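Local coordinates for response regulator aspartate phosphatase I (Bacillus subtilis subsp. subtilis, PDB 4I1A), which dephosphorylates and inhibits the sporulation phosphotransferase Spo0F, and activates excision and transfer of the mobile element ICEBs1 by inactivating its repressor ImmR, at residues Val184-Ile195 with Ala203-Ser214; Ala125-Leu133 with Phe145-Tyr153. All coordinates share one frame; numbering follows the deposited sequence.

Contact 1 of 2, residues Val184-Ile195 with Ala203-Ser214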
# COMPACT_ATOMS: atom_id res chain seq x y z
N VAL A 184 10.35 -0.78 -12.44
CA VAL A 184 9.73 -1.39 -11.26
C VAL A 184 8.74 -0.45 -10.59
O VAL A 184 7.62 -0.85 -10.26
CB VAL A 184 10.79 -1.82 -10.23
CG1 VAL A 184 10.11 -2.21 -8.91
CG2 VAL A 184 11.62 -2.96 -10.76
N ARG A 185 9.14 0.81 -10.41
CA ARG A 185 8.28 1.79 -9.76
C ARG A 185 6.99 2.05 -10.55
O ARG A 185 5.91 2.14 -9.95
CB ARG A 185 9.03 3.09 -9.51
CG ARG A 185 10.14 2.96 -8.48
CD ARG A 185 10.85 4.29 -8.27
NE ARG A 185 11.93 4.19 -7.30
CZ ARG A 185 12.87 5.11 -7.13
NH1 ARG A 185 12.87 6.21 -7.87
NH2 ARG A 185 13.83 4.93 -6.22
N CYS A 186 7.11 2.16 -11.88
CA CYS A 186 5.94 2.31 -12.76
C CYS A 186 4.98 1.15 -12.56
O CYS A 186 3.77 1.36 -12.40
CB CYS A 186 6.35 2.38 -14.23
SG CYS A 186 7.04 3.96 -14.72
N GLN A 187 5.53 -0.06 -12.56
CA GLN A 187 4.75 -1.26 -12.27
C GLN A 187 4.09 -1.23 -10.89
O GLN A 187 2.97 -1.72 -10.73
CB GLN A 187 5.62 -2.52 -12.42
CG GLN A 187 6.15 -2.76 -13.82
CD GLN A 187 7.13 -3.93 -13.87
OE1 GLN A 187 7.83 -4.21 -12.89
NE2 GLN A 187 7.18 -4.62 -15.01
N PHE A 188 4.75 -0.66 -9.88
CA PHE A 188 4.14 -0.53 -8.56
C PHE A 188 2.91 0.36 -8.64
O PHE A 188 1.90 0.09 -8.00
CB PHE A 188 5.10 0.05 -7.49
CG PHE A 188 6.11 -0.94 -6.95
CD1 PHE A 188 6.24 -2.21 -7.49
CD2 PHE A 188 6.93 -0.58 -5.89
CE1 PHE A 188 7.19 -3.12 -7.00
CE2 PHE A 188 7.88 -1.49 -5.38
CZ PHE A 188 8.01 -2.76 -5.94
N ILE A 189 3.00 1.44 -9.42
CA ILE A 189 1.87 2.34 -9.57
C ILE A 189 0.70 1.60 -10.23
O ILE A 189 -0.44 1.68 -9.76
CB ILE A 189 2.22 3.60 -10.40
CG1 ILE A 189 3.43 4.31 -9.80
CG2 ILE A 189 1.04 4.55 -10.46
CD1 ILE A 189 3.16 4.93 -8.46
N VAL A 190 0.99 0.88 -11.31
CA VAL A 190 -0.03 0.12 -12.02
C VAL A 190 -0.72 -0.82 -11.04
O VAL A 190 -1.94 -0.80 -10.89
CB VAL A 190 0.56 -0.67 -13.21
CG1 VAL A 190 -0.48 -1.65 -13.75
CG2 VAL A 190 1.02 0.28 -14.32
N ALA A 191 0.10 -1.62 -10.35
CA ALA A 191 -0.39 -2.60 -9.38
C ALA A 191 -1.10 -1.98 -8.17
O ALA A 191 -2.08 -2.54 -7.69
CB ALA A 191 0.75 -3.45 -8.91
N GLY A 192 -0.61 -0.84 -7.68
CA GLY A 192 -1.29 -0.09 -6.63
C GLY A 192 -2.68 0.35 -7.08
O GLY A 192 -3.65 0.27 -6.33
N ASN A 193 -2.78 0.83 -8.31
CA ASN A 193 -4.07 1.21 -8.88
C ASN A 193 -5.00 0.01 -9.01
O ASN A 193 -6.19 0.10 -8.69
CB ASN A 193 -3.87 1.87 -10.24
CG ASN A 193 -3.44 3.32 -10.13
OD1 ASN A 193 -4.14 4.14 -9.53
ND2 ASN A 193 -2.28 3.65 -10.71
N LEU A 194 -4.45 -1.11 -9.46
CA LEU A 194 -5.20 -2.36 -9.55
C LEU A 194 -5.70 -2.82 -8.17
O LEU A 194 -6.82 -3.32 -8.05
CB LEU A 194 -4.36 -3.45 -10.23
CG LEU A 194 -4.11 -3.20 -11.72
CD1 LEU A 194 -3.06 -4.11 -12.31
CD2 LEU A 194 -5.43 -3.32 -12.50
N ILE A 195 -4.87 -2.65 -7.14
CA ILE A 195 -5.27 -2.93 -5.77
C ILE A 195 -6.46 -2.06 -5.35
O ILE A 195 -7.44 -2.56 -4.78
CB ILE A 195 -4.09 -2.73 -4.78
CG1 ILE A 195 -3.11 -3.89 -4.88
CG2 ILE A 195 -4.59 -2.60 -3.33
CD1 ILE A 195 -1.99 -3.79 -3.91
N ALA A 203 -2.92 -7.37 -10.10
CA ALA A 203 -1.88 -6.70 -9.33
C ALA A 203 -0.75 -7.67 -8.96
O ALA A 203 0.43 -7.31 -8.98
CB ALA A 203 -2.46 -6.04 -8.10
N LEU A 204 -1.10 -8.91 -8.62
CA LEU A 204 -0.10 -9.93 -8.38
C LEU A 204 0.77 -10.19 -9.63
O LEU A 204 1.99 -10.38 -9.51
CB LEU A 204 -0.76 -11.24 -7.91
CG LEU A 204 0.22 -12.40 -7.71
CD1 LEU A 204 1.13 -12.16 -6.50
CD2 LEU A 204 -0.50 -13.73 -7.61
N GLU A 205 0.16 -10.20 -10.81
CA GLU A 205 0.92 -10.40 -12.04
C GLU A 205 1.94 -9.28 -12.20
O GLU A 205 3.09 -9.53 -12.56
CB GLU A 205 0.02 -10.47 -13.27
CG GLU A 205 -0.92 -11.67 -13.33
CD GLU A 205 -2.11 -11.43 -14.26
OE1 GLU A 205 -2.00 -10.59 -15.18
OE2 GLU A 205 -3.17 -12.07 -14.05
N GLN A 206 1.52 -8.05 -11.93
CA GLN A 206 2.43 -6.91 -12.00
C GLN A 206 3.60 -7.07 -11.04
O GLN A 206 4.76 -6.97 -11.44
CB GLN A 206 1.70 -5.60 -11.71
CG GLN A 206 0.86 -5.09 -12.87
CD GLN A 206 1.66 -4.95 -14.15
OE1 GLN A 206 2.74 -4.36 -14.17
NE2 GLN A 206 1.13 -5.49 -15.23
N PHE A 207 3.29 -7.31 -9.77
CA PHE A 207 4.31 -7.44 -8.73
C PHE A 207 5.24 -8.61 -9.01
O PHE A 207 6.43 -8.54 -8.69
CB PHE A 207 3.67 -7.59 -7.34
CG PHE A 207 3.07 -6.31 -6.79
CD1 PHE A 207 3.82 -5.14 -6.75
CD2 PHE A 207 1.77 -6.28 -6.31
CE1 PHE A 207 3.27 -3.96 -6.23
CE2 PHE A 207 1.21 -5.11 -5.80
CZ PHE A 207 1.97 -3.95 -5.76
N LEU A 208 4.72 -9.68 -9.61
CA LEU A 208 5.58 -10.82 -9.99
C LEU A 208 6.61 -10.41 -11.03
O LEU A 208 7.75 -10.87 -11.00
CB LEU A 208 4.76 -12.02 -10.48
CG LEU A 208 4.05 -12.79 -9.35
CD1 LEU A 208 3.06 -13.80 -9.93
CD2 LEU A 208 5.04 -13.48 -8.43
N LYS A 209 6.21 -9.54 -11.96
CA LYS A 209 7.15 -9.04 -12.94
C LYS A 209 8.19 -8.18 -12.24
O LYS A 209 9.37 -8.25 -12.54
CB LYS A 209 6.44 -8.24 -14.04
CG LYS A 209 5.67 -9.10 -15.03
CD LYS A 209 5.38 -8.36 -16.33
CE LYS A 209 4.42 -7.19 -16.12
NZ LYS A 209 4.41 -6.25 -17.28
N SER A 210 7.74 -7.37 -11.29
CA SER A 210 8.64 -6.50 -10.56
C SER A 210 9.73 -7.28 -9.85
O SER A 210 10.90 -6.88 -9.86
CB SER A 210 7.84 -5.65 -9.56
OG SER A 210 6.88 -4.87 -10.26
N LEU A 211 9.35 -8.41 -9.25
CA LEU A 211 10.28 -9.29 -8.54
C LEU A 211 11.36 -9.83 -9.47
O LEU A 211 12.53 -9.90 -9.10
CB LEU A 211 9.54 -10.45 -7.89
CG LEU A 211 10.41 -11.44 -7.10
CD1 LEU A 211 11.18 -10.70 -6.02
CD2 LEU A 211 9.59 -12.57 -6.50
N GLU A 212 10.96 -10.21 -10.68
CA GLU A 212 11.90 -10.74 -11.65
C GLU A 212 12.95 -9.68 -12.00
O GLU A 212 14.14 -9.96 -11.97
CB GLU A 212 11.18 -11.22 -12.91
CG GLU A 212 10.22 -12.40 -12.69
CD GLU A 212 9.48 -12.80 -13.97
OE1 GLU A 212 10.15 -13.05 -15.00
OE2 GLU A 212 8.23 -12.87 -13.94
N ILE A 213 12.49 -8.47 -12.31
CA ILE A 213 13.38 -7.38 -12.69
C ILE A 213 14.27 -6.96 -11.52
O ILE A 213 15.45 -6.68 -11.69
CB ILE A 213 12.59 -6.17 -13.23
CG1 ILE A 213 11.97 -6.50 -14.59
CG2 ILE A 213 13.49 -4.94 -13.35
CD1 ILE A 213 10.97 -5.45 -15.08
N SER A 214 13.69 -6.93 -10.32
CA SER A 214 14.46 -6.57 -9.13
C SER A 214 15.55 -7.60 -8.86
O SER A 214 16.58 -7.28 -8.27
CB SER A 214 13.53 -6.46 -7.92
OG SER A 214 12.55 -5.47 -8.12
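Ala203 packs against Ala191, Leu194 and Ile195 where the two antiparallel helices of a predicted tetratricopeptide repeat, TPR 3, come together as a helical hairpin. The short segment axes approach to 8.5 Å at 162°, and small residues permit this: the CA atoms of Ala191 and Ala203 lie 4.4 Å apart. One turn on, Gln206 is a knob among Gln187, Val190, Ala191 and Leu194; its chain bends at chi2 (-55°), turning OE1 back alongside CB and CG of Gln187, while its CG lies against Val190 CG1. Phe207 fills the other flank. Ala191 CB sits over one face of its ring, 3.6 Å from the centroid, in a CH-pi contact, while Ile195 CD1 meets its edge. That ring also turns its edge to the face of Phe188 in an offset edge-to-face pair, planes at 63°. A leucine in place of Phe207 would probably lose both the aromatic pairing with Phe188 and the flat face under Ala191, leaving a gap between the helices. Helix 220-236 adds Asn229 against Phe207 and Met225 against Phe188, joining this hairpin to the next helix. Lys209, Ser210 and Ile213, with Gln206, form the hole that receives Gln187. The extended Gln187 chain sets NE2 against Lys209 CB and close to Ile213 CD1. Ser210 OG lies 2.9 Å from Gln187 OE1, though Gln206 O competes for the same proton. Farther along, Ile213 CG2 meets Val184 CG2, a methyl that also touches Ser214. The Ser214 hydroxyl donates to Ser210 O from above the carbonyl plane, with OG 2.8 Å from that oxygen.

Contact 2 of 2, residues Ala125-Leu133 with Phe145-Tyr153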
# COMPACT_ATOMS: atom_id res chain seq x y z
N ALA A 125 -0.51 22.50 -13.09
CA ALA A 125 0.78 22.85 -13.68
C ALA A 125 1.25 21.76 -14.64
O ALA A 125 1.77 22.06 -15.72
CB ALA A 125 1.81 23.08 -12.58
N TYR A 126 1.07 20.51 -14.24
CA TYR A 126 1.35 19.38 -15.11
C TYR A 126 0.54 19.44 -16.41
O TYR A 126 1.04 19.06 -17.47
CB TYR A 126 1.02 18.07 -14.38
CG TYR A 126 2.01 17.65 -13.31
CD1 TYR A 126 3.35 18.02 -13.37
CD2 TYR A 126 1.59 16.85 -12.25
CE1 TYR A 126 4.25 17.61 -12.39
CE2 TYR A 126 2.48 16.44 -11.27
CZ TYR A 126 3.80 16.82 -11.35
OH TYR A 126 4.68 16.41 -10.37
N ARG A 127 -0.70 19.91 -16.32
CA ARG A 127 -1.59 19.93 -17.49
C ARG A 127 -1.05 20.82 -18.61
O ARG A 127 -1.27 20.55 -19.79
CB ARG A 127 -3.02 20.33 -17.12
CG ARG A 127 -3.88 19.21 -16.50
CD ARG A 127 -5.39 19.52 -16.64
NE ARG A 127 -6.20 18.80 -15.65
CZ ARG A 127 -6.57 17.53 -15.76
NH1 ARG A 127 -6.21 16.82 -16.81
NH2 ARG A 127 -7.30 16.97 -14.80
N ILE A 128 -0.34 21.88 -18.23
CA ILE A 128 0.24 22.77 -19.23
C ILE A 128 1.64 22.32 -19.63
O ILE A 128 2.05 22.49 -20.77
CB ILE A 128 0.22 24.25 -18.80
CG1 ILE A 128 1.10 24.48 -17.58
CG2 ILE A 128 -1.21 24.70 -18.51
CD1 ILE A 128 0.90 25.85 -16.98
N ALA A 129 2.36 21.73 -18.68
CA ALA A 129 3.66 21.14 -18.97
C ALA A 129 3.50 20.07 -20.05
O ALA A 129 4.35 19.93 -20.93
CB ALA A 129 4.26 20.54 -17.71
N GLU A 130 2.40 19.32 -19.96
CA GLU A 130 2.09 18.28 -20.94
C GLU A 130 1.79 18.90 -22.30
O GLU A 130 2.04 18.28 -23.34
CB GLU A 130 0.90 17.44 -20.45
CG GLU A 130 0.64 16.17 -21.25
CD GLU A 130 -0.65 15.48 -20.84
OE1 GLU A 130 -1.09 14.54 -21.54
OE2 GLU A 130 -1.23 15.87 -19.80
N SER A 131 1.24 20.11 -22.31
CA SER A 131 0.96 20.79 -23.57
C SER A 131 2.24 21.34 -24.19
O SER A 131 2.40 21.33 -25.41
CB SER A 131 -0.06 21.92 -23.38
OG SER A 131 0.49 22.99 -22.64
N LYS A 132 3.15 21.80 -23.34
CA LYS A 132 4.44 22.32 -23.79
C LYS A 132 5.46 21.19 -23.88
O LYS A 132 6.66 21.43 -24.04
CB LYS A 132 4.92 23.43 -22.85
CG LYS A 132 3.84 24.47 -22.52
CD LYS A 132 4.27 25.87 -22.92
CE LYS A 132 3.16 26.89 -22.66
NZ LYS A 132 1.98 26.69 -23.55
N LEU A 133 4.97 19.96 -23.78
CA LEU A 133 5.79 18.77 -23.96
C LEU A 133 5.88 18.48 -25.46
O LEU A 133 6.53 17.52 -25.88
CB LEU A 133 5.17 17.58 -23.22
CG LEU A 133 5.90 16.23 -23.08
CD1 LEU A 133 6.88 16.20 -21.91
CD2 LEU A 133 4.90 15.08 -22.97
N PHE A 145 8.27 12.48 -16.91
CA PHE A 145 7.09 13.33 -16.76
C PHE A 145 5.81 12.55 -16.51
O PHE A 145 5.04 12.87 -15.60
CB PHE A 145 6.92 14.22 -17.99
CG PHE A 145 5.63 14.99 -17.99
CD1 PHE A 145 5.45 16.06 -17.13
CD2 PHE A 145 4.59 14.64 -18.84
CE1 PHE A 145 4.26 16.78 -17.11
CE2 PHE A 145 3.39 15.35 -18.83
CZ PHE A 145 3.23 16.42 -17.96
N PHE A 146 5.57 11.53 -17.33
CA PHE A 146 4.40 10.68 -17.17
C PHE A 146 4.35 10.00 -15.80
O PHE A 146 3.28 9.88 -15.19
CB PHE A 146 4.33 9.62 -18.28
CG PHE A 146 4.09 10.20 -19.65
CD1 PHE A 146 3.32 11.34 -19.82
CD2 PHE A 146 4.63 9.59 -20.78
CE1 PHE A 146 3.10 11.88 -21.08
CE2 PHE A 146 4.41 10.12 -22.05
CZ PHE A 146 3.64 11.27 -22.20
N PHE A 147 5.51 9.55 -15.33
CA PHE A 147 5.58 8.90 -14.03
C PHE A 147 5.08 9.82 -12.93
O PHE A 147 4.24 9.43 -12.11
CB PHE A 147 7.01 8.45 -13.70
CG PHE A 147 7.13 7.78 -12.35
CD1 PHE A 147 6.84 6.43 -12.21
CD2 PHE A 147 7.50 8.51 -11.23
CE1 PHE A 147 6.93 5.82 -10.97
CE2 PHE A 147 7.59 7.90 -9.99
CZ PHE A 147 7.31 6.55 -9.86
N LYS A 148 5.59 11.05 -12.91
CA LYS A 148 5.17 12.02 -11.91
C LYS A 148 3.67 12.28 -11.96
O LYS A 148 3.01 12.34 -10.92
CB LYS A 148 5.94 13.33 -12.09
CG LYS A 148 7.43 13.16 -11.88
CD LYS A 148 7.73 12.68 -10.46
CE LYS A 148 9.18 12.22 -10.33
NZ LYS A 148 9.64 12.14 -8.91
N VAL A 149 3.13 12.43 -13.17
CA VAL A 149 1.70 12.67 -13.34
C VAL A 149 0.87 11.50 -12.81
O VAL A 149 -0.14 11.70 -12.13
CB VAL A 149 1.33 12.97 -14.82
CG1 VAL A 149 -0.18 13.06 -14.99
CG2 VAL A 149 1.98 14.26 -15.28
N SER A 150 1.29 10.27 -13.12
CA SER A 150 0.56 9.09 -12.64
C SER A 150 0.55 9.09 -11.13
O SER A 150 -0.44 8.69 -10.52
CB SER A 150 1.18 7.79 -13.16
OG SER A 150 2.39 7.50 -12.50
N TYR A 151 1.65 9.55 -10.54
CA TYR A 151 1.81 9.55 -9.09
C TYR A 151 0.86 10.51 -8.37
O TYR A 151 0.25 10.14 -7.37
CB TYR A 151 3.26 9.84 -8.72
CG TYR A 151 3.60 9.49 -7.30
CD1 TYR A 151 3.81 8.18 -6.91
CD2 TYR A 151 3.69 10.48 -6.33
CE1 TYR A 151 4.11 7.85 -5.60
CE2 TYR A 151 3.99 10.17 -5.01
CZ TYR A 151 4.20 8.86 -4.65
OH TYR A 151 4.50 8.55 -3.34
N VAL A 152 0.75 11.75 -8.84
CA VAL A 152 -0.19 12.67 -8.20
C VAL A 152 -1.62 12.13 -8.36
O VAL A 152 -2.42 12.17 -7.42
CB VAL A 152 -0.06 14.12 -8.74
CG1 VAL A 152 0.03 14.14 -10.23
CG2 VAL A 152 -1.24 14.99 -8.26
N TYR A 153 -1.92 11.60 -9.54
CA TYR A 153 -3.21 10.97 -9.80
C TYR A 153 -3.47 9.78 -8.87
O TYR A 153 -4.58 9.61 -8.37
CB TYR A 153 -3.31 10.55 -11.26
CG TYR A 153 -3.79 11.67 -12.15
CD1 TYR A 153 -4.85 12.48 -11.76
CD2 TYR A 153 -3.18 11.93 -13.37
CE1 TYR A 153 -5.31 13.51 -12.57
CE2 TYR A 153 -3.62 12.97 -14.20
CZ TYR A 153 -4.69 13.75 -13.79
OH TYR A 153 -5.13 14.78 -14.59
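This is a largely apolar, buried contact between neighbouring antiparallel helices in what is probably the early part of the TPR domain's superhelix, with Tyr126 on helix 119-129 pushed as a knob into helix 139-155. The short segment axes stay 11.1 Å apart, a separation filled by large aromatic side chains. Tyr126 sits among Phe145, Lys148, Val149 and Val152. Val149 CG2 lies over one face of the tyrosine ring, 4.3 Å from its centroid, in a CH-pi contact. Val152 CG1 comes instead to the ring edge, 3.5 Å from Tyr126 CE2; chi1 of 45° puts this methyl between the backbone N and the carbonyl carbon of Val152. At the far end of the ring, the phenol oxygen rests beside Lys148 CB, so it is the root of the lysine that packs here while the rest of the chain, bent at chi2, turns off elsewhere.

Phe145 fills the next turn. With CG anti to the backbone N (chi1 172°), its ring reaches across to the 125-133 segment and touches Ala129 CB through CE1. Glu130 lays its CB against CE2 and CZ of the same ring. Val149 CG2 also lies over the rim of one face of Phe145, so the one methyl touches both rings at the corner they form. Farther along the segment, Leu133 CD1 packs on Phe145 and its CD2 reaches Phe146 CZ. Helix 102-115 closes in with Met111 against Tyr126 and Phe107 edge-to-face with Phe145, while helix 159-173 brings Tyr165 to Val149. At the opposite end of the contact, Tyr153 OH stands over a face of the Arg127 guanidinium, 3.1 Å from NH2, but the angle is too poor for a hydrogen bond. Back at Phe145, the ring edge meets the backbone oxygen of Tyr126, which lies near the ring plane 3.5 Å from CZ.

From the N-terminal side, contact 2 comes first: the chain runs out of helix 119-129, turns, and comes back along helix 139-155, closing a loop of eleven residues between the segments. After helix 159-173, contact 1 closes a tighter loop, seven residues long, between helices 180-196 and 200-215. The two loops are in series, neither nested nor crossed, and their centres lie about 21 Å apart. They nevertheless meet directly, because helix 139-155 turns another flank to helix 180-196: Phe147 packs on Arg185 and Cys186, and Ser150 and Tyr151 on Ile189. This packs one antiparallel pair against the next, consistent with the stacking of helices in a TPR superhelix.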